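Local coordinates for hypothetical protein Atu2144 (Agrobacterium tumefaciens, PDB 2ODF), which is of unknown function but belongs to the N-formylglutamate amidohydrolase family and so is probably a hydrolase that splits an amide bond, at residues K14-E19 and H131-E136; Q80-L85 and S124-P129; H74-Y79 and S135-E140. All coordinates share one frame; numbering follows the deposited sequence.

Contact 1 (K14-E19 and H131-E136); sequences KAVGVE and HDRVSE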
loop_
_atom_site.group_PDB
_atom_site.type_symbol
_atom_site.label_atom_id
_atom_site.label_comp_id
_atom_site.label_asym_id
_atom_site.label_seq_id
_atom_site.Cartn_x
_atom_site.Cartn_y
_atom_site.Cartn_z
ATOM N N LYS A 14 7.364 -16.194 5.416
ATOM C CA LYS A 14 7.344 -14.797 5.095
ATOM C C LYS A 14 6.959 -14.531 3.616
ATOM O O LYS A 14 7.126 -15.378 2.752
ATOM C CB LYS A 14 8.709 -14.228 5.490
ATOM C CG LYS A 14 9.263 -13.192 4.556
ATOM C CD LYS A 14 9.048 -11.779 5.081
ATOM C CE LYS A 14 8.905 -10.755 4.027
ATOM N NZ LYS A 14 9.756 -9.634 4.408
ATOM N N ALA A 15 6.384 -13.361 3.351
ATOM C CA ALA A 15 5.975 -12.977 1.996
ATOM C C ALA A 15 7.110 -13.058 0.966
ATOM O O ALA A 15 6.907 -13.474 -0.143
ATOM C CB ALA A 15 5.386 -11.538 2.001
ATOM N N VAL A 16 8.300 -12.633 1.356
ATOM C CA VAL A 16 9.398 -12.379 0.417
ATOM C C VAL A 16 10.514 -13.395 0.619
ATOM O O VAL A 16 10.912 -13.646 1.736
ATOM C CB VAL A 16 9.994 -10.972 0.579
ATOM C CG1 VAL A 16 11.036 -10.707 -0.520
ATOM C CG2 VAL A 16 8.884 -9.884 0.553
ATOM N N GLY A 17 10.937 -14.034 -0.472
ATOM C CA GLY A 17 12.106 -14.894 -0.483
ATOM C C GLY A 17 13.291 -14.192 -1.110
ATOM O O GLY A 17 13.132 -13.400 -2.047
ATOM N N VAL A 18 14.480 -14.422 -0.568
ATOM C CA VAL A 18 15.689 -13.880 -1.194
ATOM C C VAL A 18 16.711 -14.998 -1.202
ATOM O O VAL A 18 16.912 -15.644 -0.179
ATOM C CB VAL A 18 16.247 -12.633 -0.475
ATOM C CG1 VAL A 18 17.616 -12.195 -1.085
ATOM C CG2 VAL A 18 15.232 -11.476 -0.515
ATOM N N GLU A 19 17.291 -15.236 -2.361
ATOM C CA GLU A 19 18.311 -16.228 -2.531
ATOM C C GLU A 19 19.568 -15.597 -3.106
ATOM O O GLU A 19 19.505 -14.665 -3.838
ATOM C CB GLU A 19 17.804 -17.391 -3.363
ATOM C CG GLU A 19 16.829 -18.308 -2.625
ATOM C CD GLU A 19 16.196 -19.343 -3.535
ATOM O OE1 GLU A 19 16.639 -19.475 -4.664
ATOM O OE2 GLU A 19 15.275 -20.030 -3.113
ATOM N N HIS A 131 8.258 -5.009 -2.547
ATOM C CA HIS A 131 8.895 -3.892 -3.143
ATOM C C HIS A 131 9.880 -3.194 -2.238
ATOM O O HIS A 131 10.849 -2.704 -2.690
ATOM C CB HIS A 131 7.892 -2.991 -3.814
ATOM C CG HIS A 131 7.232 -3.624 -4.992
ATOM N ND1 HIS A 131 7.889 -3.862 -6.164
ATOM C CD2 HIS A 131 6.000 -4.141 -5.142
ATOM C CE1 HIS A 131 7.081 -4.478 -6.995
ATOM N NE2 HIS A 131 5.925 -4.645 -6.401
ATOM N N ASP A 132 9.609 -3.168 -0.953
ATOM C CA ASP A 132 10.504 -2.557 -0.006
ATOM C C ASP A 132 11.852 -3.321 0.014
ATOM O O ASP A 132 12.863 -2.759 0.162
ATOM C CB ASP A 132 9.888 -2.498 1.388
ATOM C CG ASP A 132 8.956 -1.293 1.602
ATOM O OD1 ASP A 132 8.790 -0.463 0.728
ATOM O OD2 ASP A 132 8.420 -1.197 2.670
ATOM N N ARG A 133 11.788 -4.620 -0.086
ATOM C CA ARG A 133 12.982 -5.413 -0.012
ATOM C C ARG A 133 13.808 -5.215 -1.271
ATOM O O ARG A 133 14.959 -5.099 -1.205
ATOM C CB ARG A 133 12.644 -6.874 0.141
ATOM C CG ARG A 133 13.818 -7.734 0.360
ATOM C CD ARG A 133 14.455 -7.464 1.667
ATOM N NE ARG A 133 15.363 -8.522 2.002
ATOM C CZ ARG A 133 14.999 -9.665 2.552
ATOM N NH1 ARG A 133 13.748 -9.882 2.845
ATOM N NH2 ARG A 133 15.890 -10.583 2.826
ATOM N N VAL A 134 13.163 -5.184 -2.418
ATOM C CA VAL A 134 13.837 -4.924 -3.664
ATOM C C VAL A 134 14.514 -3.566 -3.567
ATOM O O VAL A 134 15.654 -3.427 -3.806
ATOM C CB VAL A 134 12.866 -4.986 -4.813
ATOM C CG1 VAL A 134 13.489 -4.531 -6.062
ATOM C CG2 VAL A 134 12.247 -6.367 -4.932
ATOM N N SER A 135 13.783 -2.571 -3.135
ATOM C CA SER A 135 14.330 -1.256 -2.958
ATOM C C SER A 135 15.521 -1.192 -1.970
ATOM O O SER A 135 16.459 -0.480 -2.160
ATOM C CB SER A 135 13.223 -0.313 -2.515
ATOM O OG SER A 135 12.347 -0.071 -3.558
ATOM N N GLU A 136 15.426 -1.933 -0.899
ATOM C CA GLU A 136 16.479 -1.939 0.127
ATOM C C GLU A 136 17.792 -2.511 -0.438
ATOM O O GLU A 136 18.875 -1.952 -0.216
ATOM C CB GLU A 136 16.004 -2.705 1.363
ATOM C CG GLU A 136 17.002 -2.718 2.521
ATOM C CD GLU A 136 16.449 -3.455 3.749
ATOM O OE1 GLU A 136 15.273 -3.949 3.675
ATOM O OE2 GLU A 136 17.168 -3.483 4.787
#
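Arg133, reaching from helix 116-143 over Val16 and Val18 of the strand, carries almost the whole of this contact. Its CB heads toward the strand and lies 4.2 Å from Val16 CG1. CG, anti to the backbone N (chi1 -174°), lies between the two valines, Arg133 CG being 4.2 Å from Val16 CG1 and 4.1 Å from Val18 CG2. The bend at chi2 (67°) then lays the guanidinium over Val18. Arg133 NE is 3.9 Å from Val18 CG2, and this methyl sits over the centre of one guanidinium face, 3.6 Å from Arg133 CZ and 3.5 Å from Arg133 NH2. This is apolar packing against a flat cation. Lys14 approaches from the edge, near the guanidinium plane, with Lys14 NZ 4.3 Å from Arg133 NH1; two like charges so close probably disfavour each other, although Lys14 is exposed to solvent. Val16 and Val18 face the helix because side chains alternate along a strand, and both also touch Val78 of the neighbouring strand 77-80. The arrangement is that of an alpha/beta fold in which a helix lies over the outermost strand of a mixed sheet, an arginine side chain laid across the valines of that edge strand.

Contact 2 (Q80-L85 and S124-P129); sequences QRFSRL and SALYVP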
loop_
_atom_site.group_PDB
_atom_site.type_symbol
_atom_site.label_atom_id
_atom_site.label_comp_id
_atom_site.label_asym_id
_atom_site.label_seq_id
_atom_site.Cartn_x
_atom_site.Cartn_y
_atom_site.Cartn_z
ATOM N N GLN A 80 8.466 -13.513 -4.668
ATOM C CA GLN A 80 7.248 -13.504 -3.869
ATOM C C GLN A 80 6.848 -14.936 -3.587
ATOM O O GLN A 80 6.801 -15.766 -4.510
ATOM C CB GLN A 80 6.204 -12.737 -4.688
ATOM C CG GLN A 80 4.837 -12.552 -4.152
ATOM C CD GLN A 80 4.732 -12.124 -2.685
ATOM O OE1 GLN A 80 4.904 -10.944 -2.318
ATOM N NE2 GLN A 80 4.354 -13.061 -1.868
ATOM N N ARG A 81 6.594 -15.245 -2.316
ATOM C CA ARG A 81 6.281 -16.618 -1.902
ATOM C C ARG A 81 4.789 -17.000 -1.949
ATOM O O ARG A 81 4.457 -18.142 -1.698
ATOM C CB ARG A 81 6.884 -16.878 -0.514
ATOM C CG ARG A 81 8.406 -16.759 -0.533
ATOM C CD ARG A 81 9.047 -17.126 0.759
ATOM N NE ARG A 81 8.875 -18.540 1.074
ATOM C CZ ARG A 81 8.005 -19.017 1.954
ATOM N NH1 ARG A 81 7.209 -18.197 2.636
ATOM N NH2 ARG A 81 7.937 -20.334 2.154
ATOM N N PHE A 82 3.911 -16.052 -2.281
ATOM C CA PHE A 82 2.478 -16.295 -2.387
ATOM C C PHE A 82 1.893 -15.800 -3.686
ATOM O O PHE A 82 2.481 -14.939 -4.364
ATOM C CB PHE A 82 1.738 -15.679 -1.165
ATOM C CG PHE A 82 2.224 -16.250 0.141
ATOM C CD1 PHE A 82 1.665 -17.398 0.664
ATOM C CD2 PHE A 82 3.328 -15.700 0.768
ATOM C CE1 PHE A 82 2.180 -17.961 1.811
ATOM C CE2 PHE A 82 3.827 -16.239 1.900
ATOM C CZ PHE A 82 3.259 -17.369 2.427
ATOM N N SER A 83 0.730 -16.370 -4.021
ATOM C CA SER A 83 0.123 -16.250 -5.327
ATOM C C SER A 83 -0.288 -14.846 -5.708
ATOM O O SER A 83 -0.827 -14.071 -4.867
ATOM C CB SER A 83 -1.122 -17.131 -5.416
ATOM O OG SER A 83 -1.763 -16.982 -6.665
ATOM N N ARG A 84 -0.089 -14.565 -6.994
ATOM C CA ARG A 84 -0.560 -13.342 -7.644
ATOM C C ARG A 84 -2.097 -13.214 -7.571
ATOM O O ARG A 84 -2.647 -12.141 -7.865
ATOM C CB ARG A 84 -0.139 -13.323 -9.122
ATOM C CG ARG A 84 -0.792 -14.453 -9.989
ATOM C CD ARG A 84 -0.384 -14.386 -11.443
ATOM N NE ARG A 84 -0.768 -13.118 -12.049
ATOM C CZ ARG A 84 -0.615 -12.796 -13.326
ATOM N NH1 ARG A 84 -0.045 -13.637 -14.170
ATOM N NH2 ARG A 84 -1.005 -11.606 -13.748
ATOM N N LEU A 85 -2.785 -14.322 -7.286
ATOM C CA LEU A 85 -4.248 -14.261 -7.091
ATOM C C LEU A 85 -4.640 -13.468 -5.858
ATOM O O LEU A 85 -5.708 -12.835 -5.859
ATOM C CB LEU A 85 -4.869 -15.642 -7.017
ATOM C CG LEU A 85 -4.905 -16.455 -8.310
ATOM C CD1 LEU A 85 -5.258 -17.876 -7.945
ATOM C CD2 LEU A 85 -5.862 -15.893 -9.284
ATOM N N SER A 124 -0.446 -4.453 2.551
ATOM C CA SER A 124 0.531 -4.337 3.627
ATOM C C SER A 124 1.417 -5.552 3.794
ATOM O O SER A 124 2.562 -5.412 4.188
ATOM C CB SER A 124 -0.177 -4.128 4.972
ATOM O OG SER A 124 0.780 -4.062 6.006
ATOM N N ALA A 125 0.846 -6.720 3.562
ATOM C CA ALA A 125 1.470 -8.010 3.879
ATOM C C ALA A 125 2.266 -8.574 2.711
ATOM O O ALA A 125 3.290 -9.227 2.932
ATOM C CB ALA A 125 0.421 -9.007 4.298
ATOM N N LEU A 126 1.787 -8.327 1.483
ATOM C CA LEU A 126 2.386 -8.889 0.281
ATOM C C LEU A 126 3.095 -7.877 -0.582
ATOM O O LEU A 126 4.224 -8.113 -0.932
ATOM C CB LEU A 126 1.353 -9.624 -0.558
ATOM C CG LEU A 126 0.773 -10.894 0.090
ATOM C CD1 LEU A 126 -0.378 -11.392 -0.778
ATOM C CD2 LEU A 126 1.844 -12.010 0.357
ATOM N N TYR A 127 2.447 -6.749 -0.905
ATOM C CA TYR A 127 2.949 -5.847 -1.934
ATOM C C TYR A 127 4.051 -4.945 -1.413
ATOM O O TYR A 127 5.140 -4.871 -2.010
ATOM C CB TYR A 127 1.766 -5.038 -2.510
ATOM C CG TYR A 127 2.109 -3.919 -3.454
ATOM C CD1 TYR A 127 2.520 -4.161 -4.763
ATOM C CD2 TYR A 127 1.965 -2.589 -3.049
ATOM C CE1 TYR A 127 2.788 -3.089 -5.641
ATOM C CE2 TYR A 127 2.205 -1.552 -3.909
ATOM C CZ TYR A 127 2.624 -1.784 -5.184
ATOM O OH TYR A 127 2.879 -0.685 -5.981
ATOM N N VAL A 128 3.806 -4.299 -0.273
ATOM C CA VAL A 128 4.779 -3.345 0.251
ATOM C C VAL A 128 6.068 -4.058 0.712
ATOM O O VAL A 128 7.154 -3.587 0.395
ATOM C CB VAL A 128 4.153 -2.321 1.273
ATOM C CG1 VAL A 128 5.257 -1.452 1.922
ATOM C CG2 VAL A 128 3.116 -1.400 0.551
ATOM N N PRO A 129 5.980 -5.172 1.465
ATOM C CA PRO A 129 7.203 -5.880 1.845
ATOM C C PRO A 129 8.051 -6.315 0.652
ATOM O O PRO A 129 9.265 -6.116 0.681
ATOM C CB PRO A 129 6.685 -7.105 2.664
ATOM C CG PRO A 129 5.394 -6.621 3.218
ATOM C CD PRO A 129 4.798 -5.771 2.127
#
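Leu126 of helix 116-143 sets its CD2 methyl against two residues of the chain leaving strand 77-80, Gln80 and Phe82. The closest pair of CA atoms is Phe82 and Leu126, 7.9 Å apart, so side chains bridge most of the gap. Leu126 CG is anti to the carbonyl carbon (chi1 -66°); from there CD1 continues the chain in extended form, while CD2 is turned to the loop and does the touching. Phe82 offers the root of its ring. With chi1 at -59° its CG lies beside its own backbone N, and Phe82 CB and Phe82 CD2 are each 4.0 Å from Leu126 CD2. The methyl stands obliquely to the ring, and the two side chains cross at about a right angle. Gln80 arrives differently. Its CB does not aim at the helix; a bend at chi2 (45°) carries the amide group across Leu126, with Gln80 CD 4.2 Å from Leu126 CD2.

Two features shape the backbones on either side. In the loop, Leu85 N donates to Ser83 OG at 2.9 Å, an ST turn; the same hydroxyl is hydrogen-bonded to Ala57 O. In the helix, a wider pi-type turn spans residues 124-127, and the axis kinks at Pro129, whose N makes no bond to the preceding turn. Neighbouring residues add to the packing: the Phe82 ring meets that of Phe8, Leu126 touches Val86, and Tyr127, directed away from the loop, meets Phe120 of the second subunit. All three touching residues are buried. This is interior packing of an alpha/beta fold, where the loop continuing from a sheet strand is tucked against a distorted, pi-type stretch of a long covering helix.

Contact 3 (H74-Y79 and S135-E140); sequences HATLVY and SEIIAE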
loop_
_atom_site.group_PDB
_atom_site.type_symbol
_atom_site.label_atom_id
_atom_site.label_comp_id
_atom_site.label_asym_id
_atom_site.label_seq_id
_atom_site.Cartn_x
_atom_site.Cartn_y
_atom_site.Cartn_z
ATOM N N HIS A 74 25.563 -15.437 -10.928
ATOM C CA HIS A 74 25.960 -15.148 -9.537
ATOM C C HIS A 74 25.165 -13.944 -9.059
ATOM O O HIS A 74 25.700 -12.917 -8.639
ATOM C CB HIS A 74 27.466 -14.968 -9.429
ATOM C CG HIS A 74 28.213 -16.081 -10.080
ATOM N ND1 HIS A 74 28.322 -17.329 -9.504
ATOM C CD2 HIS A 74 28.787 -16.176 -11.302
ATOM C CE1 HIS A 74 28.988 -18.128 -10.318
ATOM N NE2 HIS A 74 29.278 -17.455 -11.418
ATOM N N ALA A 75 23.856 -14.101 -9.143
ATOM C CA ALA A 75 22.943 -12.971 -8.985
ATOM C C ALA A 75 21.894 -13.242 -7.904
ATOM O O ALA A 75 21.233 -14.273 -7.897
ATOM C CB ALA A 75 22.281 -12.679 -10.274
ATOM N N THR A 76 21.740 -12.276 -7.014
ATOM C CA THR A 76 20.653 -12.258 -6.056
ATOM C C THR A 76 19.283 -12.385 -6.750
ATOM O O THR A 76 19.038 -11.829 -7.837
ATOM C CB THR A 76 20.709 -10.965 -5.247
ATOM O OG1 THR A 76 21.959 -10.906 -4.561
ATOM C CG2 THR A 76 19.540 -10.861 -4.251
ATOM N N LEU A 77 18.404 -13.130 -6.093
ATOM C CA LEU A 77 17.048 -13.365 -6.578
ATOM C C LEU A 77 16.085 -13.015 -5.465
ATOM O O LEU A 77 16.199 -13.561 -4.377
ATOM C CB LEU A 77 16.835 -14.810 -6.981
ATOM C CG LEU A 77 15.419 -15.322 -7.249
ATOM C CD1 LEU A 77 14.737 -14.526 -8.350
ATOM C CD2 LEU A 77 15.494 -16.808 -7.598
ATOM N N VAL A 78 15.171 -12.100 -5.752
ATOM C CA VAL A 78 14.081 -11.731 -4.851
ATOM C C VAL A 78 12.794 -12.215 -5.465
ATOM O O VAL A 78 12.502 -11.917 -6.628
ATOM C CB VAL A 78 13.979 -10.226 -4.632
ATOM C CG1 VAL A 78 12.848 -9.906 -3.613
ATOM C CG2 VAL A 78 15.308 -9.672 -4.166
ATOM N N TYR A 79 12.020 -12.967 -4.685
ATOM C CA TYR A 79 10.808 -13.560 -5.201
ATOM C C TYR A 79 9.681 -13.514 -4.150
ATOM O O TYR A 79 9.921 -13.442 -2.933
ATOM C CB TYR A 79 11.059 -14.959 -5.749
ATOM C CG TYR A 79 11.400 -16.016 -4.725
ATOM C CD1 TYR A 79 12.705 -16.147 -4.237
ATOM C CD2 TYR A 79 10.442 -16.898 -4.265
ATOM C CE1 TYR A 79 13.031 -17.113 -3.304
ATOM C CE2 TYR A 79 10.774 -17.892 -3.324
ATOM C CZ TYR A 79 12.067 -17.981 -2.849
ATOM O OH TYR A 79 12.414 -18.945 -1.906
ATOM N N SER A 135 13.783 -2.571 -3.135
ATOM C CA SER A 135 14.330 -1.256 -2.958
ATOM C C SER A 135 15.521 -1.192 -1.970
ATOM O O SER A 135 16.459 -0.480 -2.160
ATOM C CB SER A 135 13.223 -0.313 -2.515
ATOM O OG SER A 135 12.347 -0.071 -3.558
ATOM N N GLU A 136 15.426 -1.933 -0.899
ATOM C CA GLU A 136 16.479 -1.939 0.127
ATOM C C GLU A 136 17.792 -2.511 -0.438
ATOM O O GLU A 136 18.875 -1.952 -0.216
ATOM C CB GLU A 136 16.004 -2.705 1.363
ATOM C CG GLU A 136 17.002 -2.718 2.521
ATOM C CD GLU A 136 16.449 -3.455 3.749
ATOM O OE1 GLU A 136 15.273 -3.949 3.675
ATOM O OE2 GLU A 136 17.168 -3.483 4.787
ATOM N N ILE A 137 17.665 -3.589 -1.209
ATOM C CA ILE A 137 18.794 -4.241 -1.855
ATOM C C ILE A 137 19.433 -3.303 -2.887
ATOM O O ILE A 137 20.661 -3.145 -2.936
ATOM C CB ILE A 137 18.358 -5.584 -2.498
ATOM C CG1 ILE A 137 18.066 -6.619 -1.381
ATOM C CG2 ILE A 137 19.462 -6.105 -3.434
ATOM C CD1 ILE A 137 17.339 -7.874 -1.799
ATOM N N ILE A 138 18.616 -2.698 -3.728
ATOM C CA ILE A 138 19.131 -1.731 -4.706
ATOM C C ILE A 138 19.853 -0.545 -4.033
ATOM O O ILE A 138 20.959 -0.174 -4.469
ATOM C CB ILE A 138 18.057 -1.260 -5.655
ATOM C CG1 ILE A 138 17.615 -2.410 -6.558
ATOM C CG2 ILE A 138 18.565 -0.029 -6.511
ATOM C CD1 ILE A 138 16.389 -2.077 -7.434
ATOM N N ALA A 139 19.261 0.027 -2.977
ATOM C CA ALA A 139 19.896 1.128 -2.256
ATOM C C ALA A 139 21.261 0.686 -1.708
ATOM O O ALA A 139 22.246 1.399 -1.798
ATOM C CB ALA A 139 19.002 1.609 -1.125
ATOM N N GLU A 140 21.311 -0.513 -1.157
ATOM C CA GLU A 140 22.520 -1.023 -0.573
ATOM C C GLU A 140 23.605 -1.190 -1.662
ATOM O O GLU A 140 24.753 -0.733 -1.501
ATOM C CB GLU A 140 22.210 -2.335 0.132
ATOM C CG GLU A 140 23.293 -2.819 1.008
ATOM C CD GLU A 140 22.901 -4.074 1.757
ATOM O OE1 GLU A 140 22.470 -5.072 1.096
ATOM O OE2 GLU A 140 23.032 -4.047 3.010
#
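Strand-to-helix packing in an alpha/beta layered fold is the setting here: the chain around Thr76 and Val78, in and near strand 77-80 of the mixed sheet, is covered by helix 116-143. The two backbones stand well apart, Thr76 CA to Ile137 CA being 9.2 Å, and one isoleucine spans the gap. Thr76 and Val78 direct their side chains toward the helix, whereas the intervening Leu77 points away and packs on Ala66 and Arg67 of helix 62-73. The alternation shows that this part of the sheet has a helix on each face. His74, the first residue beyond helix 62-73, closes it in a Schellman motif, its positive phi (48°) turning the chain toward the sheet.

Ile137 reaches outward through CG1, which is anti to the carbonyl carbon (chi1 -71°), and the chain continues extended through chi2 (167°), making CD1 its leading atom. Leu28 of strand 27-31 also touches Ile137, so the residue lies over more than one strand. Thr76 divides its two branches by chemistry. The methyl faces the isoleucine more loosely, with Thr76 CG2 at 4.4 Å from Ile137 CD1, while Thr76 OG1 is hydrogen-bonded to Asn20 O and to Arg141 NH2. Val78 and Ile137 run past each other in opposite directions, and their methyls make the tighter apolar contact. Only one branch of the valine takes part: Ile137 CD1 is 3.6 Å from Val78 CG2 but 5.3 Å from Val78 CG1.

How the contacts relate
All three contacts involve helix 116-143, and in order along it they run 2, 1, 3. Contacts 1 and 3 reach neighbouring strands, 16-19 and 77-80, whose pairing includes Gly17 N to Tyr79 O at 2.7 Å; contact 2 takes up the chain where strand 77-80 runs out. Contacts 2 and 3 are buried and depend mainly on apolar side chains, with a glutamine side chain added in contact 2. Contact 1, at the outermost strand, is only partly buried and brings in charged side chains. It also meets contact 2 directly, through the probable hydrogen bond Ala15 O to Arg81 N. The centres of contacts 2 and 3 are about 17 Å apart.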